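Local coordinates for SusD-like carbohydrate binding protein (PDB 3LEW) that probably binds carbohydrate at the outer membrane of Bacteroides vulgatus as a member of the SusD family of nutrient-binding proteins, at residues W30-E35 with W256-Q260; V100-D105 with R116-Q120. One frame throughout, in Å; residues are numbered along the deposited sequence.

Interaction 1: residues W30-E35 with W256-Q260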
loop_
_atom_site.group_PDB
_atom_site.type_symbol
_atom_site.label_atom_id
_atom_site.label_comp_id
_atom_site.label_asym_id
_atom_site.label_seq_id
_atom_site.Cartn_x
_atom_site.Cartn_y
_atom_site.Cartn_z
ATOM N N TRP A 30 5.001 11.662 11.661
ATOM C CA TRP A 30 4.262 11.489 10.399
ATOM C C TRP A 30 5.140 11.944 9.225
ATOM O O TRP A 30 5.309 11.229 8.217
ATOM C CB TRP A 30 2.947 12.291 10.419
ATOM C CG TRP A 30 2.237 12.156 9.092
ATOM C CD1 TRP A 30 2.209 13.059 8.092
ATOM C CD2 TRP A 30 1.563 10.998 8.626
ATOM N NE1 TRP A 30 1.510 12.562 7.012
ATOM C CE2 TRP A 30 1.096 11.290 7.310
ATOM C CE3 TRP A 30 1.280 9.738 9.188
ATOM C CZ2 TRP A 30 0.354 10.362 6.556
ATOM C CZ3 TRP A 30 0.556 8.823 8.444
ATOM C CH2 TRP A 30 0.101 9.147 7.126
ATOM N N ASN A 31 5.694 13.151 9.344
ATOM C CA ASN A 31 6.609 13.713 8.342
ATOM C C ASN A 31 7.770 12.743 8.068
ATOM O O ASN A 31 8.136 12.467 6.931
ATOM C CB ASN A 31 7.172 15.057 8.819
ATOM C CG ASN A 31 7.740 15.889 7.684
ATOM O OD1 ASN A 31 6.990 16.463 6.890
ATOM N ND2 ASN A 31 9.060 15.973 7.611
ATOM N N TYR A 32 8.375 12.243 9.144
ATOM C CA TYR A 32 9.493 11.319 8.973
ATOM C C TYR A 32 9.077 10.071 8.203
ATOM O O TYR A 32 9.833 9.614 7.327
ATOM C CB TYR A 32 10.063 10.915 10.360
ATOM C CG TYR A 32 11.347 10.156 10.297
ATOM C CD1 TYR A 32 12.547 10.808 10.053
ATOM C CD2 TYR A 32 11.390 8.799 10.529
ATOM C CE1 TYR A 32 13.750 10.097 9.979
ATOM C CE2 TYR A 32 12.587 8.102 10.455
ATOM C CZ TYR A 32 13.754 8.763 10.179
ATOM O OH TYR A 32 14.944 8.040 10.134
ATOM N N LEU A 33 7.890 9.517 8.521
ATOM C CA LEU A 33 7.383 8.325 7.863
ATOM C C LEU A 33 7.239 8.548 6.368
ATOM O O LEU A 33 7.592 7.685 5.589
ATOM C CB LEU A 33 6.031 7.955 8.443
ATOM C CG LEU A 33 5.324 6.782 7.879
ATOM C CD1 LEU A 33 6.176 5.512 8.039
ATOM C CD2 LEU A 33 3.911 6.581 8.550
HETATM N N MSE A 34 6.698 9.713 6.027
HETATM C CA MSE A 34 6.335 10.019 4.620
HETATM C C MSE A 34 7.418 10.589 3.757
HETATM O O MSE A 34 7.450 10.330 2.498
HETATM C CB MSE A 34 5.097 10.907 4.593
HETATM C CG MSE A 34 3.853 10.284 5.186
HETATM SE SE MSE A 34 3.258 8.679 4.179
HETATM C CE MSE A 34 3.276 9.203 2.393
ATOM N N GLU A 35 8.339 11.315 4.365
ATOM C CA GLU A 35 9.294 12.145 3.631
ATOM C C GLU A 35 10.730 11.644 3.579
ATOM O O GLU A 35 11.538 12.204 2.818
ATOM C CB GLU A 35 9.314 13.555 4.222
ATOM C CG GLU A 35 8.078 14.372 3.981
ATOM C CD GLU A 35 7.973 14.871 2.523
ATOM O OE1 GLU A 35 8.806 15.706 2.098
ATOM O OE2 GLU A 35 7.082 14.413 1.804
ATOM N N TRP A 256 -7.470 9.163 3.307
ATOM C CA TRP A 256 -6.199 9.398 3.941
ATOM C C TRP A 256 -5.146 9.559 2.885
ATOM O O TRP A 256 -5.059 8.744 1.946
ATOM C CB TRP A 256 -5.854 8.186 4.827
ATOM C CG TRP A 256 -4.882 8.393 5.947
ATOM C CD1 TRP A 256 -4.647 9.543 6.659
ATOM C CD2 TRP A 256 -4.150 7.365 6.623
ATOM N NE1 TRP A 256 -3.782 9.301 7.697
ATOM C CE2 TRP A 256 -3.430 7.982 7.674
ATOM C CE3 TRP A 256 -3.981 5.992 6.409
ATOM C CZ2 TRP A 256 -2.569 7.262 8.520
ATOM C CZ3 TRP A 256 -3.124 5.312 7.232
ATOM C CH2 TRP A 256 -2.429 5.945 8.265
ATOM N N GLY A 257 -4.328 10.583 3.045
ATOM C CA GLY A 257 -3.265 10.814 2.121
ATOM C C GLY A 257 -2.300 11.887 2.576
ATOM O O GLY A 257 -2.565 12.640 3.517
ATOM N N HIS A 258 -1.181 11.980 1.890
ATOM C CA HIS A 258 -0.081 12.889 2.268
ATOM C C HIS A 258 0.083 14.003 1.214
ATOM O O HIS A 258 0.431 13.740 0.056
ATOM C CB HIS A 258 1.203 12.075 2.444
ATOM C CG HIS A 258 2.413 12.866 2.817
ATOM N ND1 HIS A 258 2.496 13.598 3.976
ATOM C CD2 HIS A 258 3.610 13.003 2.194
ATOM C CE1 HIS A 258 3.689 14.177 4.036
ATOM N NE2 HIS A 258 4.387 13.819 2.978
ATOM N N ALA A 259 -0.160 15.239 1.607
ATOM C CA ALA A 259 -0.077 16.384 0.675
ATOM C C ALA A 259 1.386 16.755 0.424
ATOM O O ALA A 259 2.285 16.456 1.229
ATOM C CB ALA A 259 -0.815 17.603 1.233
ATOM N N GLN A 260 1.590 17.415 -0.707
ATOM C CA GLN A 260 2.912 17.863 -1.166
ATOM C C GLN A 260 2.911 19.315 -1.583
ATOM O O GLN A 260 1.965 19.789 -2.244
ATOM C CB GLN A 260 3.356 16.961 -2.304
ATOM C CG GLN A 260 3.629 15.545 -1.808
ATOM C CD GLN A 260 4.927 15.458 -1.103
ATOM O OE1 GLN A 260 5.950 15.493 -1.781
ATOM N NE2 GLN A 260 4.928 15.311 0.253
#

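Interaction 2: residues V100-D105 with R116-Q120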
loop_
_atom_site.group_PDB
_atom_site.type_symbol
_atom_site.label_atom_id
_atom_site.label_comp_id
_atom_site.label_asym_id
_atom_site.label_seq_id
_atom_site.Cartn_x
_atom_site.Cartn_y
_atom_site.Cartn_z
ATOM N N VAL A 100 4.865 10.035 22.787
ATOM C CA VAL A 100 3.608 10.754 22.984
ATOM C C VAL A 100 2.717 10.060 24.042
ATOM O O VAL A 100 2.239 10.695 24.996
ATOM C CB VAL A 100 2.872 10.957 21.647
ATOM C CG1 VAL A 100 1.410 11.411 21.851
ATOM C CG2 VAL A 100 3.696 11.933 20.789
ATOM N N LEU A 101 2.557 8.746 23.889
ATOM C CA LEU A 101 1.756 7.956 24.794
ATOM C C LEU A 101 2.321 7.980 26.211
ATOM O O LEU A 101 1.541 7.953 27.150
ATOM C CB LEU A 101 1.576 6.519 24.245
ATOM C CG LEU A 101 0.671 6.424 23.031
ATOM C CD1 LEU A 101 0.790 5.003 22.351
ATOM C CD2 LEU A 101 -0.807 6.807 23.382
ATOM N N ASP A 102 3.644 8.092 26.382
ATOM C CA ASP A 102 4.255 8.121 27.731
ATOM C C ASP A 102 4.026 9.455 28.462
ATOM O O ASP A 102 4.172 9.511 29.668
ATOM C CB ASP A 102 5.772 7.866 27.688
ATOM C CG ASP A 102 6.144 6.413 27.324
ATOM O OD1 ASP A 102 5.279 5.502 27.324
ATOM O OD2 ASP A 102 7.329 6.185 26.987
ATOM N N ASN A 103 3.707 10.512 27.712
ATOM C CA ASN A 103 3.647 11.877 28.200
ATOM C C ASN A 103 2.255 12.545 28.063
ATOM O O ASN A 103 2.001 13.570 28.704
ATOM C CB ASN A 103 4.664 12.726 27.429
ATOM C CG ASN A 103 6.115 12.510 27.883
ATOM O OD1 ASN A 103 6.582 13.172 28.821
ATOM N ND2 ASN A 103 6.850 11.644 27.183
ATOM N N ILE A 104 1.341 11.966 27.290
ATOM C CA ILE A 104 0.092 12.681 26.936
ATOM C C ILE A 104 -0.830 12.876 28.146
ATOM O O ILE A 104 -1.500 13.903 28.250
ATOM C CB ILE A 104 -0.670 12.008 25.753
ATOM C CG1 ILE A 104 -1.818 12.902 25.267
ATOM C CG2 ILE A 104 -1.156 10.615 26.104
ATOM C CD1 ILE A 104 -1.345 14.272 24.781
ATOM N N ASP A 105 -0.831 11.929 29.086
ATOM C CA ASP A 105 -1.728 12.064 30.246
ATOM C C ASP A 105 -1.337 13.219 31.145
ATOM O O ASP A 105 -2.172 13.772 31.844
ATOM C CB ASP A 105 -1.862 10.749 31.039
ATOM C CG ASP A 105 -2.601 9.675 30.264
ATOM O OD1 ASP A 105 -3.541 9.985 29.510
ATOM O OD2 ASP A 105 -2.242 8.495 30.386
ATOM N N ARG A 116 -7.930 12.780 22.254
ATOM C CA ARG A 116 -7.832 12.738 20.803
ATOM C C ARG A 116 -6.396 12.517 20.336
ATOM O O ARG A 116 -6.162 11.707 19.419
ATOM C CB ARG A 116 -8.422 14.019 20.222
ATOM C CG ARG A 116 -8.465 14.066 18.720
ATOM C CD ARG A 116 -7.262 14.790 18.149
ATOM N NE ARG A 116 -7.174 16.171 18.599
ATOM C CZ ARG A 116 -6.145 16.975 18.360
ATOM N NH1 ARG A 116 -5.103 16.563 17.643
ATOM N NH2 ARG A 116 -6.179 18.217 18.835
ATOM N N ILE A 117 -5.445 13.214 20.972
ATOM C CA ILE A 117 -4.024 13.048 20.671
ATOM C C ILE A 117 -3.528 11.623 21.026
ATOM O O ILE A 117 -2.838 10.962 20.217
ATOM C CB ILE A 117 -3.158 14.120 21.338
ATOM C CG1 ILE A 117 -3.484 15.501 20.734
ATOM C CG2 ILE A 117 -1.646 13.817 21.141
ATOM C CD1 ILE A 117 -2.945 16.644 21.515
ATOM N N LYS A 118 -3.945 11.135 22.193
ATOM C CA LYS A 118 -3.641 9.747 22.577
ATOM C C LYS A 118 -4.182 8.764 21.543
ATOM O O LYS A 118 -3.476 7.836 21.106
ATOM C CB LYS A 118 -4.234 9.469 23.945
ATOM C CG LYS A 118 -3.977 8.061 24.484
ATOM C CD LYS A 118 -4.554 7.907 25.856
ATOM C CE LYS A 118 -4.203 6.550 26.415
ATOM N NZ LYS A 118 -4.576 6.413 27.878
ATOM N N GLY A 119 -5.418 8.991 21.082
ATOM C CA GLY A 119 -6.008 8.156 20.048
ATOM C C GLY A 119 -5.253 8.179 18.730
ATOM O O GLY A 119 -5.046 7.155 18.086
ATOM N N GLN A 120 -4.814 9.366 18.341
ATOM C CA GLN A 120 -4.071 9.505 17.115
ATOM C C GLN A 120 -2.690 8.761 17.175
ATOM O O GLN A 120 -2.255 8.152 16.182
ATOM C CB GLN A 120 -3.906 10.976 16.745
ATOM C CG GLN A 120 -5.207 11.632 16.235
ATOM C CD GLN A 120 -5.088 13.112 15.999
ATOM O OE1 GLN A 120 -4.412 13.841 16.770
ATOM N NE2 GLN A 120 -5.807 13.598 14.966
#

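Interaction 1: residues W30-E35 with W256-Q260
The imidazole of His258 presses one face against Met34, a selenomethionine near the C-terminal end of helix 19-35, and holds Glu35 at its edge. Met34 CB sits over the centre of the ring, 3.4 Å from its centroid, while the bent chain carries CE on to His258 CB at 3.5 Å. The ring stands out from strand 254-258 toward the helix, its CG opposite the backbone N (chi1 179°), and His258 NE2 donates to Glu35 OE2 (3.0 Å). That bond lies in the imidazole plane but meets the carboxylate on its anti side. Gln260 NE2 donates to the same Glu35 OE2 at 2.8 Å, on the syn side, and both donors come from one face of the carboxylate plane. Gln260 OE1 bonds Ser268 OG, which probably helps to set which end of the amide faces Glu35. The tryptophan end packs just as closely but with a weaker polar hold, and all six touching residues are buried, so no side faces solvent. Trp30 NE1 makes a weak, bent bond to His258 ND1 (3.4 Å, 140°), and Trp30 CZ3 meets Trp256 CZ2 at 3.5 Å with the rings oblique, completing an aromatic cluster; Trp256 NE1 turns elsewhere, to His198 O. A leucine in place of His258 would probably leave Glu35 OE2 short of one donor and Trp30 NE1 without its weak acceptor. Backbone N-H groups of Asn266 and Ala267 also bond the carboxylate, so Glu35 is likely to stay ionised though buried, and its charge would probably polarise the imidazole and strengthen the hydrogen bond joining helix to strand.

Interaction 2: residues V100-D105 with R116-Q120
Arg116 NH1 is gripped twice, by Gln120 OE1 at 2.9 Å and by a salt bridge to Glu23 of helix 19-35, while the neighbouring Ile117 turns to Ile104 and Val100 across the contact. The Gln120 oxygen lies close to the guanidinium plane, and CG1 of Ile117 rests against one face of that group. None of this polar work crosses between the two segments, which meet through hydrocarbon. Ile104 CD1 packs on Ile117 CG2 at 3.7 Å; a chi1 of -170° swings Ile104 CG1, and CD1 with it, across to helix 111-135. Val100 CG1 touches the same Ile117 methyl group more loosely, at 4.0 Å. On the other flank lies the fully extended Lys118: Leu101 CD2 crosses its chain at about a right angle, 3.6 Å from Lys118 CG, and Ile104 CG2 lies 3.9 Å from Lys118 CB. The extension carries Lys118 NZ to the exposed carboxylate of Asp105, 4.0 Å from OD2, too far for a salt bridge. Helix 81-103 and helix 111-135 thus form a roughly antiparallel helical hairpin, closed near its turn. Cohesion comes from apolar contact around Ile104 and the aliphatic part of Lys118, and the opposite charges of Asp105 and the end of Lys118 probably add only a mild, solvent-weakened attraction.

Helix 19-35 joins the two contacts: its last turns supply the 30-35 side of interaction 1, whereas its earlier residues Thr19, Ala22, Glu23 and Val25 meet side chains of interaction 2. Helix 111-135 links them too, since Leu124, one turn beyond Gln120, packs on Trp30. The contact centres are 20 Å apart and their nearest atoms about 8 Å, so they do not touch. In sequence, interaction 2 closes a short hairpin nested within the long excursion that interaction 1 closes. Interaction 1 lies deeper, 14 Å from the chain centre against 26 Å. Neither contact includes a bound sugar; interaction 1 joins a helix to a strand, interaction 2 two consecutive helices.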